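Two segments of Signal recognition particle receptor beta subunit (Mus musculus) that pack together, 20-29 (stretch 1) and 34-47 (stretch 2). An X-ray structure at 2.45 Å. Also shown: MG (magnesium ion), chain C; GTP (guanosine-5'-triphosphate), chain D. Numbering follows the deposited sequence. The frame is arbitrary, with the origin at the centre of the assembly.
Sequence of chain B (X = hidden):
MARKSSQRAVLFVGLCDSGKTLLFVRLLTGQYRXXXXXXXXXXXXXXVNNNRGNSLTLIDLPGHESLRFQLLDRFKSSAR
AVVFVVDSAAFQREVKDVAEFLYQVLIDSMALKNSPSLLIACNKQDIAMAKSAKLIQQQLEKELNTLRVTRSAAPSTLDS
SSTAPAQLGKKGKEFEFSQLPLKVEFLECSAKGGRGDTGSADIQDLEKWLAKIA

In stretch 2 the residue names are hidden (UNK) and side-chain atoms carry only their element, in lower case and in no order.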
ATOM      1  N   LYS B  20       2.687  -2.108  -3.865  1.00 32.05           N
ATOM      2  CA  LYS B  20       3.830  -1.780  -3.015  1.00 36.86           C
ATOM      3  C   LYS B  20       3.698  -2.315  -1.610  1.00 40.94           C
ATOM      4  O   LYS B  20       4.623  -2.935  -1.097  1.00 42.80           O
ATOM      5  CB  LYS B  20       4.075  -0.252  -2.960  1.00 32.68           C
ATOM      6  CG  LYS B  20       4.408   0.393  -4.326  1.00 32.61           C
ATOM      7  CD  LYS B  20       4.471   1.940  -4.252  1.00 33.32           C
ATOM      8  CE  LYS B  20       3.146   2.575  -3.821  1.00 36.43           C
ATOM      9  NZ  LYS B  20       2.016   2.283  -4.743  1.00 32.36           N
ATOM     10  N   THR B  21       2.541  -2.100  -0.988  1.00 42.85           N
ATOM     11  CA  THR B  21       2.366  -2.559   0.368  1.00 38.06           C
ATOM     12  C   THR B  21       2.327  -4.067   0.489  1.00 39.02           C
ATOM     13  O   THR B  21       2.881  -4.597   1.442  1.00 38.59           O
ATOM     14  CB  THR B  21       1.118  -1.944   0.994  1.00 35.38           C
ATOM     15  OG1 THR B  21       1.261  -0.530   0.954  1.00 36.00           O
ATOM     16  CG2 THR B  21       0.991  -2.339   2.470  1.00 28.73           C
ATOM     17  N   LEU B  22       1.681  -4.757  -0.456  1.00 39.25           N
ATOM     18  CA  LEU B  22       1.634  -6.206  -0.363  1.00 39.57           C
ATOM     19  C   LEU B  22       3.039  -6.797  -0.547  1.00 42.48           C
ATOM     20  O   LEU B  22       3.394  -7.716   0.175  1.00 46.92           O
ATOM     21  CB  LEU B  22       0.666  -6.813  -1.368  1.00 35.29           C
ATOM     22  CG  LEU B  22       0.447  -8.307  -1.065  1.00 39.65           C
ATOM     23  CD1 LEU B  22       0.090  -8.478   0.384  1.00 30.64           C
ATOM     24  CD2 LEU B  22      -0.661  -8.906  -1.932  1.00 34.48           C
ATOM     25  N   LEU B  23       3.845  -6.263  -1.470  1.00 39.83           N
ATOM     26  CA  LEU B  23       5.210  -6.774  -1.651  1.00 41.53           C
ATOM     27  C   LEU B  23       5.980  -6.566  -0.365  1.00 42.18           C
ATOM     28  O   LEU B  23       6.688  -7.447   0.095  1.00 44.00           O
ATOM     29  CB  LEU B  23       5.945  -6.034  -2.766  1.00 43.97           C
ATOM     30  CG  LEU B  23       5.614  -6.423  -4.197  1.00 42.00           C
ATOM     31  CD1 LEU B  23       6.402  -5.559  -5.146  1.00 44.63           C
ATOM     32  CD2 LEU B  23       5.953  -7.885  -4.396  1.00 45.28           C
ATOM     33  N   PHE B  24       5.837  -5.372   0.198  1.00 42.40           N
ATOM     34  CA  PHE B  24       6.478  -4.983   1.443  1.00 41.11           C
ATOM     35  C   PHE B  24       6.149  -6.035   2.519  1.00 45.00           C
ATOM     36  O   PHE B  24       7.042  -6.509   3.223  1.00 48.49           O
ATOM     37  CB  PHE B  24       5.949  -3.585   1.808  1.00 35.77           C
ATOM     38  CG  PHE B  24       6.425  -3.032   3.120  1.00 33.38           C
ATOM     39  CD1 PHE B  24       7.680  -2.463   3.243  1.00 37.79           C
ATOM     40  CD2 PHE B  24       5.557  -2.955   4.206  1.00 38.88           C
ATOM     41  CE1 PHE B  24       8.070  -1.801   4.436  1.00 36.75           C
ATOM     42  CE2 PHE B  24       5.934  -2.299   5.403  1.00 37.43           C
ATOM     43  CZ  PHE B  24       7.185  -1.723   5.511  1.00 33.76           C
ATOM     44  N   VAL B  25       4.876  -6.411   2.624  1.00 43.56           N
ATOM     45  CA  VAL B  25       4.435  -7.400   3.610  1.00 44.69           C
ATOM     46  C   VAL B  25       5.027  -8.783   3.321  1.00 43.59           C
ATOM     47  O   VAL B  25       5.553  -9.448   4.204  1.00 45.67           O
ATOM     48  CB  VAL B  25       2.880  -7.514   3.634  1.00 42.25           C
ATOM     49  CG1 VAL B  25       2.449  -8.690   4.504  1.00 39.88           C
ATOM     50  CG2 VAL B  25       2.277  -6.222   4.163  1.00 40.95           C
ATOM     51  N   ARG B  26       4.915  -9.210   2.079  1.00 41.03           N
ATOM     52  CA  ARG B  26       5.441 -10.488   1.640  1.00 46.37           C
ATOM     53  C   ARG B  26       6.948 -10.645   1.923  1.00 49.15           C
ATOM     54  O   ARG B  26       7.406 -11.741   2.243  1.00 48.32           O
ATOM     55  CB  ARG B  26       5.213 -10.636   0.144  1.00 48.07           C
ATOM     56  CG  ARG B  26       5.034 -12.036  -0.278  1.00 55.68           C
ATOM     57  CD  ARG B  26       3.575 -12.328  -0.233  1.00 61.46           C
ATOM     58  NE  ARG B  26       3.288 -13.658   0.282  1.00 66.10           N
ATOM     59  CZ  ARG B  26       2.071 -14.186   0.298  1.00 63.74           C
ATOM     60  NH1 ARG B  26       1.048 -13.483  -0.187  1.00 55.38           N
ATOM     61  NH2 ARG B  26       1.875 -15.388   0.835  1.00 59.06           N
ATOM     62  N   LEU B  27       7.707  -9.554   1.789  1.00 44.27           N
ATOM     63  CA  LEU B  27       9.144  -9.577   2.011  1.00 47.60           C
ATOM     64  C   LEU B  27       9.483  -9.677   3.480  1.00 51.06           C
ATOM     65  O   LEU B  27      10.476 -10.293   3.859  1.00 56.04           O
ATOM     66  CB  LEU B  27       9.814  -8.312   1.442  1.00 45.19           C
ATOM     67  CG  LEU B  27      10.020  -8.269  -0.075  1.00 49.20           C
ATOM     68  CD1 LEU B  27      10.413  -6.885  -0.521  1.00 47.73           C
ATOM     69  CD2 LEU B  27      11.086  -9.262  -0.469  1.00 50.08           C
ATOM     70  N   LEU B  28       8.651  -9.062   4.303  1.00 51.15           N
ATOM     71  CA  LEU B  28       8.867  -9.030   5.736  1.00 49.41           C
ATOM     72  C   LEU B  28       8.278 -10.189   6.550  1.00 50.25           C
ATOM     73  O   LEU B  28       8.754 -10.466   7.643  1.00 49.87           O
ATOM     74  CB  LEU B  28       8.312  -7.709   6.283  1.00 46.57           C
ATOM     75  CG  LEU B  28       8.991  -6.416   5.839  1.00 47.32           C
ATOM     76  CD1 LEU B  28       8.138  -5.177   6.157  1.00 40.57           C
ATOM     77  CD2 LEU B  28      10.326  -6.352   6.539  1.00 48.06           C
ATOM     78  N   THR B  29       7.258 -10.866   6.025  1.00 51.12           N
ATOM     79  CA  THR B  29       6.583 -11.923   6.781  1.00 50.13           C
ATOM     80  C   THR B  29       6.347 -13.189   5.985  1.00 50.62           C
ATOM     81  O   THR B  29       6.029 -14.234   6.562  1.00 52.21           O
ATOM     82  CB  THR B  29       5.166 -11.483   7.249  1.00 47.63           C
ATOM     83  OG1 THR B  29       4.278 -11.538   6.124  1.00 47.29           O
ATOM     84  CG2 THR B  29       5.175 -10.074   7.801  1.00 47.44           C
ATOM     85  N   UNK B  34      -4.621  -8.248   4.025  1.00 45.07           N
ATOM     86  CA  UNK B  34      -5.476  -7.301   3.345  1.00 42.14           C
ATOM     87  C   UNK B  34      -4.892  -5.917   3.546  1.00 40.36           C
ATOM     88  O   UNK B  34      -4.303  -5.622   4.577  1.00 38.76           O
ATOM     89  o   UNK B  34      -8.184  -9.298   4.276  1.00 60.73           O
ATOM     90  c   UNK B  34      -7.678  -8.540   3.422  1.00 57.46           C
ATOM     91  c   UNK B  34      -6.894  -7.340   3.916  1.00 50.96           C
ATOM     92  o   UNK B  34      -7.782  -8.715   2.182  1.00 58.12           O
ATOM     93  N   UNK B  35      -5.080  -5.061   2.555  1.00 40.21           N
ATOM     94  CA  UNK B  35      -4.559  -3.711   2.602  1.00 37.98           C
ATOM     95  C   UNK B  35      -5.578  -2.716   2.045  1.00 38.07           C
ATOM     96  O   UNK B  35      -6.519  -3.082   1.364  1.00 36.65           O
ATOM     97  o   UNK B  35      -3.537  -4.063   0.403  1.00 37.71           O
ATOM     98  c   UNK B  35      -2.154  -4.452   2.292  1.00 34.50           C
ATOM     99  c   UNK B  35      -3.258  -3.605   1.731  1.00 41.16           C
ATOM    100  N   UNK B  36      -5.366  -1.444   2.327  1.00 37.68           N
ATOM    101  CA  UNK B  36      -6.210  -0.379   1.802  1.00 33.63           C
ATOM    102  C   UNK B  36      -5.216   0.646   1.260  1.00 37.69           C
ATOM    103  O   UNK B  36      -4.014   0.589   1.557  1.00 36.09           O
ATOM    104  c   UNK B  36      -7.982  -0.699   3.672  1.00 28.22           C
ATOM    105  c   UNK B  36      -7.027   0.262   2.927  1.00 32.63           C
ATOM    106  c   UNK B  36      -9.146  -1.225   2.829  1.00 24.34           C
ATOM    107  n   UNK B  36      -9.317  -0.693   1.623  1.00 32.55           N
ATOM    108  o   UNK B  36      -9.875  -2.094   3.264  1.00 31.04           O
ATOM    109  N   UNK B  37      -5.701   1.586   0.469  1.00 36.36           N
ATOM    110  CA  UNK B  37      -4.847   2.638  -0.038  1.00 34.71           C
ATOM    111  C   UNK B  37      -4.066   3.281   1.118  1.00 39.21           C
ATOM    112  O   UNK B  37      -4.646   3.678   2.137  1.00 37.12           O
ATOM    113  c   UNK B  37      -4.843   4.826  -1.305  1.00 32.91           C
ATOM    114  c   UNK B  37      -5.695   3.701  -0.742  1.00 36.59           C
ATOM    115  o   UNK B  37      -6.385   3.075  -1.823  1.00 41.39           O
ATOM    116  N   UNK B  38      -2.748   3.375   0.938  1.00 37.16           N
ATOM    117  CA  UNK B  38      -1.842   3.942   1.934  1.00 35.81           C
ATOM    118  C   UNK B  38      -1.875   5.455   1.970  1.00 33.91           C
ATOM    119  O   UNK B  38      -1.876   6.087   0.919  1.00 35.98           O
ATOM    120  c   UNK B  38      -0.403   3.500   1.636  1.00 35.18           C
ATOM    121  o   UNK B  38      -0.258   2.106   1.810  1.00 38.74           O
ATOM    122  N   UNK B  39      -1.876   6.042   3.167  1.00 34.26           N
ATOM    123  CA  UNK B  39      -1.875   7.493   3.250  1.00 40.08           C
ATOM    124  C   UNK B  39      -0.587   8.097   3.841  1.00 42.64           C
ATOM    125  O   UNK B  39      -0.409   9.311   3.818  1.00 47.41           O
ATOM    126  c   UNK B  39      -4.395   7.337   3.421  1.00 43.68           C
ATOM    127  c   UNK B  39      -4.393   8.227   6.126  1.00 62.22           C
ATOM    128  c   UNK B  39      -3.153   8.038   3.967  1.00 47.65           C
ATOM    129  c   UNK B  39      -3.105   7.781   5.457  1.00 48.99           C
ATOM    130  N   UNK B  40       0.284   7.257   4.390  1.00 40.15           N
ATOM    131  CA  UNK B  40       1.614   7.678   4.869  1.00 44.71           C
ATOM    132  C   UNK B  40       2.573   6.548   4.521  1.00 42.78           C
ATOM    133  O   UNK B  40       2.167   5.462   4.113  1.00 44.54           O
ATOM    134  c   UNK B  40       1.783   7.897   6.411  1.00 39.16           C
ATOM    135  o   UNK B  40       1.335   6.739   7.126  1.00 46.26           O
ATOM    136  c   UNK B  40       1.066   9.128   6.872  1.00 56.91           C
ATOM    137  N   UNK B  41       3.848   6.811   4.710  1.00 41.62           N
ATOM    138  CA  UNK B  41       4.873   5.823   4.451  1.00 46.72           C
ATOM    139  C   UNK B  41       4.947   4.873   5.640  1.00 47.65           C
ATOM    140  O   UNK B  41       4.504   5.195   6.730  1.00 44.81           O
ATOM    141  c   UNK B  41       6.486   7.395   5.555  1.00 55.97           C
ATOM    142  c   UNK B  41       6.209   6.524   4.339  1.00 47.70           C
ATOM    143  o   UNK B  41       5.903   8.501   5.652  1.00 60.03           O
ATOM    144  o   UNK B  41       7.266   6.968   6.435  1.00 61.50           O
ATOM    145  N   UNK B  42       5.499   3.695   5.409  1.00 47.97           N
ATOM    146  CA  UNK B  42       5.728   2.737   6.467  1.00 46.19           C
ATOM    147  C   UNK B  42       7.123   2.132   6.206  1.00 48.57           C
ATOM    148  O   UNK B  42       7.598   2.042   5.067  1.00 44.72           O
ATOM    149  o   UNK B  42       4.242   1.097   5.306  1.00 64.12           O
ATOM    150  c   UNK B  42       4.602   1.673   6.543  1.00 50.92           C
ATOM    151  N   UNK B  43       7.802   1.747   7.268  1.00 48.45           N
ATOM    152  CA  UNK B  43       9.151   1.229   7.119  1.00 48.33           C
ATOM    153  C   UNK B  43       9.418   0.106   8.110  1.00 48.73           C
ATOM    154  O   UNK B  43       8.750   0.004   9.138  1.00 46.49           O
ATOM    155  c   UNK B  43      10.130   2.367   7.367  1.00 46.90           C
ATOM    156  o   UNK B  43       9.976   2.847   8.692  1.00 51.65           O
ATOM    157  N   UNK B  44      10.400  -0.728   7.789  1.00 47.67           N
ATOM    158  CA  UNK B  44      10.781  -1.842   8.638  1.00 48.44           C
ATOM    159  C   UNK B  44      12.110  -2.432   8.156  1.00 52.44           C
ATOM    160  O   UNK B  44      12.481  -2.288   6.983  1.00 49.20           O
ATOM    161  c   UNK B  44       9.710  -2.893   8.614  1.00 48.64           C
ATOM    162  N   UNK B  45      12.809  -3.115   9.057  1.00 50.67           N
ATOM    163  CA  UNK B  45      14.095  -3.695   8.729  1.00 50.71           C
ATOM    164  C   UNK B  45      13.998  -5.042   8.015  1.00 53.39           C
ATOM    165  O   UNK B  45      13.244  -5.924   8.413  1.00 53.78           O
ATOM    166  c   UNK B  45      16.162  -4.700   9.730  1.00 53.54           C
ATOM    167  c   UNK B  45      15.374  -2.462  10.482  1.00 53.55           C
ATOM    168  c   UNK B  45      15.958  -2.465  11.882  1.00 55.53           C
ATOM    169  c   UNK B  45      14.944  -3.843  10.001  1.00 51.18           C
ATOM    170  N   UNK B  46      14.783  -5.199   6.956  1.00 54.08           N
ATOM    171  CA  UNK B  46      14.789  -6.438   6.193  1.00 61.21           C
ATOM    172  C   UNK B  46      16.177  -7.107   6.253  1.00 66.61           C
ATOM    173  O   UNK B  46      17.168  -6.513   5.836  1.00 65.53           O
ATOM    174  c   UNK B  46      15.395  -8.514   1.905  1.00 46.81           C
ATOM    175  c   UNK B  46      14.411  -6.137   4.735  1.00 54.38           C
ATOM    176  c   UNK B  46      13.448  -9.410   2.986  1.00 48.76           C
ATOM    177  c   UNK B  46      14.423  -7.330   3.796  1.00 52.64           C
ATOM    178  c   UNK B  46      15.391  -7.443   2.799  1.00 51.24           C
ATOM    179  o   UNK B  46      14.440 -10.558   1.119  1.00 50.44           O
ATOM    180  c   UNK B  46      13.456  -8.323   3.880  1.00 50.61           C
ATOM    181  c   UNK B  46      14.426  -9.494   2.000  1.00 50.61           C
ATOM    182  N   UNK B  47      16.246  -8.327   6.789  1.00 73.47           N
ATOM    183  CA  UNK B  47      17.513  -9.054   6.847  1.00 78.14           C
ATOM    184  C   UNK B  47      17.643  -9.799   5.531  1.00 81.00           C
ATOM    185  O   UNK B  47      16.845 -10.684   5.213  1.00 77.42           O
ATOM    186  n   UNK B  47      19.535  -6.888  11.407  1.00 96.22           N
ATOM    187  c   UNK B  47      18.606  -8.479   9.684  1.00 90.04           C
ATOM    188  c   UNK B  47      18.494  -7.915  11.100  1.00 92.34           C
ATOM    189  c   UNK B  47      17.536 -10.056   8.004  1.00 83.23           C
ATOM    190  c   UNK B  47      17.452  -9.426   9.394  1.00 88.69           C
TER
HETATM  191 MG    MG C 270       0.164   0.979  -0.123  1.00 39.23          MG
HETATM  192  PG  GTP D 301      -1.163   2.494  -2.689  1.00 36.00           P
HETATM  193  O1G GTP D 301      -2.410   3.108  -3.105  1.00 39.61           O
HETATM  194  O2G GTP D 301      -1.040   2.361  -1.206  1.00 37.02           O
HETATM  195  O3G GTP D 301       0.043   3.246  -3.292  1.00 49.85           O
HETATM  196  O3B GTP D 301      -1.294   0.902  -3.342  1.00 40.04           O
HETATM  197  PB  GTP D 301      -0.261  -0.221  -3.209  1.00 38.06           P
HETATM  198  O1B GTP D 301       0.694  -0.189  -4.358  1.00 41.06           O
HETATM  199  O2B GTP D 301       0.467  -0.243  -1.880  1.00 40.34           O
HETATM  200  O3A GTP D 301      -1.228  -1.477  -3.407  1.00 39.75           O
HETATM  201  PA  GTP D 301      -1.476  -2.712  -2.462  1.00 36.81           P
HETATM  202  O1A GTP D 301      -0.258  -3.322  -2.030  1.00 36.06           O
HETATM  203  O2A GTP D 301      -2.365  -2.317  -1.315  1.00 34.64           O
HETATM  204  O5' GTP D 301      -2.170  -3.651  -3.532  1.00 35.00           O
HETATM  205  C5' GTP D 301      -3.404  -3.234  -4.091  1.00 33.36           C
HETATM  206  C4' GTP D 301      -4.280  -4.460  -4.349  1.00 33.45           C
HETATM  207  O4' GTP D 301      -3.640  -5.368  -5.272  1.00 34.43           O
HETATM  208  C3' GTP D 301      -4.556  -5.306  -3.102  1.00 38.55           C
HETATM  209  O3' GTP D 301      -5.926  -5.801  -3.105  1.00 44.29           O
HETATM  210  C2' GTP D 301      -3.550  -6.416  -3.212  1.00 38.28           C
HETATM  211  O2' GTP D 301      -3.829  -7.588  -2.419  1.00 39.69           O
HETATM  212  C1' GTP D 301      -3.463  -6.669  -4.718  1.00 35.12           C
HETATM  213  N9  GTP D 301      -2.171  -7.145  -5.178  1.00 42.72           N
HETATM  214  C8  GTP D 301      -0.921  -6.610  -4.844  1.00 39.50           C
HETATM  215  N7  GTP D 301       0.050  -7.289  -5.450  1.00 44.55           N
HETATM  216  C5  GTP D 301      -0.579  -8.301  -6.207  1.00 45.67           C
HETATM  217  C6  GTP D 301      -0.101  -9.317  -7.055  1.00 44.49           C
HETATM  218  O6  GTP D 301       1.040  -9.593  -7.372  1.00 45.32           O
HETATM  219  N1  GTP D 301      -1.063 -10.173  -7.656  1.00 43.92           N
HETATM  220  C2  GTP D 301      -2.423 -10.046  -7.439  1.00 43.05           C
HETATM  221  N2  GTP D 301      -3.275 -10.922  -8.041  1.00 36.06           N
HETATM  222  N3  GTP D 301      -2.878  -9.055  -6.626  1.00 44.60           N
HETATM  223  C4  GTP D 301      -1.959  -8.205  -6.021  1.00 43.84           C
HETATM  224  O   HOH W   1      -1.505  -0.230   0.207  1.00 36.23           O
HETATM  225  O   HOH W   2       1.903   2.091  -0.500  1.00 43.47           O

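Position 34 carries two carbons, the second bearing two oxygens; its CB points away from the helix and touches nothing on it. The carboxylate makes it Asp34. At 35 one carbon, pointing toward the helix, holds an oxygen and a carbon, and that outer carbon meets Thr21. This beta-branched hydroxyl residue is Thr35. Its CG2 lies 3.8 Å from CG2 of Thr21, while its OG1 donates to GTP O2A at 2.7 Å, so one short side chain serves both helix and nucleotide.

Position 36 has three carbons, the last with one oxygen and one nitrogen, and a CA-to-CB bond directed away from the helix: an amide, Gln36. Gln36 O accepts from water 1 at 3.0 Å. At 37, one carbon bears an oxygen and a carbon, again pointing away and free of the helix: Thr37.

Position 38 has one carbon and one oxygen, the carbon directed toward the helix and the oxygen close to Thr21: Ser38. Its OG stands 3.2 Å from Thr21 OG1, yet the pair is not hydrogen-bonded; both oxygens bind the same magnesium, and the separation fits two neighbouring ligands of one ion.

The chain then swings out. Position 39 has four carbons, forked at the first with one arm two carbons long: Ile39. Position 40 shows one carbon with an oxygen and a carbon, Thr40, and 41 two carbons ending in two oxygens, Asp41. None reaches stretch 1.

The strand begins at 42, where one carbon and one oxygen approach the Phe24 ring. This is Ser42, its OG 3.8 Å from Phe24 CE2. Position 43 has the same two atoms but points away: Ser43, whose backbone C sits at the ring edge, 3.9 Å from Phe24 CZ. Position 44 has a single carbon turned toward the helix, against Phe24 and Leu28: Ala44, its CB 3.7 Å from Leu28 CD1. Position 45, four carbons forked at the first with one longer arm, points away and meets Leu28 through its backbone: Ile45, its O 3.5 Å from Leu28 CD2. At 46 a carbon leads to a six-carbon ring bearing an oxygen, its edge against the Leu27 backbone: Tyr46, with CE1 3.2 Å from Leu27 O. Position 47, four carbons ending in nitrogen and poorly ordered, is Lys47, out of reach.

No direct hydrogen bond crosses the contact. Around Thr21, ligands join the stretches: Thr21 N and Ser38 N donate to GTP O2B and O2G. Farther along, strand and helix cross at 48°. The rule is alternation: Ser42 and Ala44, both small, face Phe24 and Leu28, while Ser43 and Ile45 point away.

Stretch 2 34-47: DTQTSITDSSAIYK
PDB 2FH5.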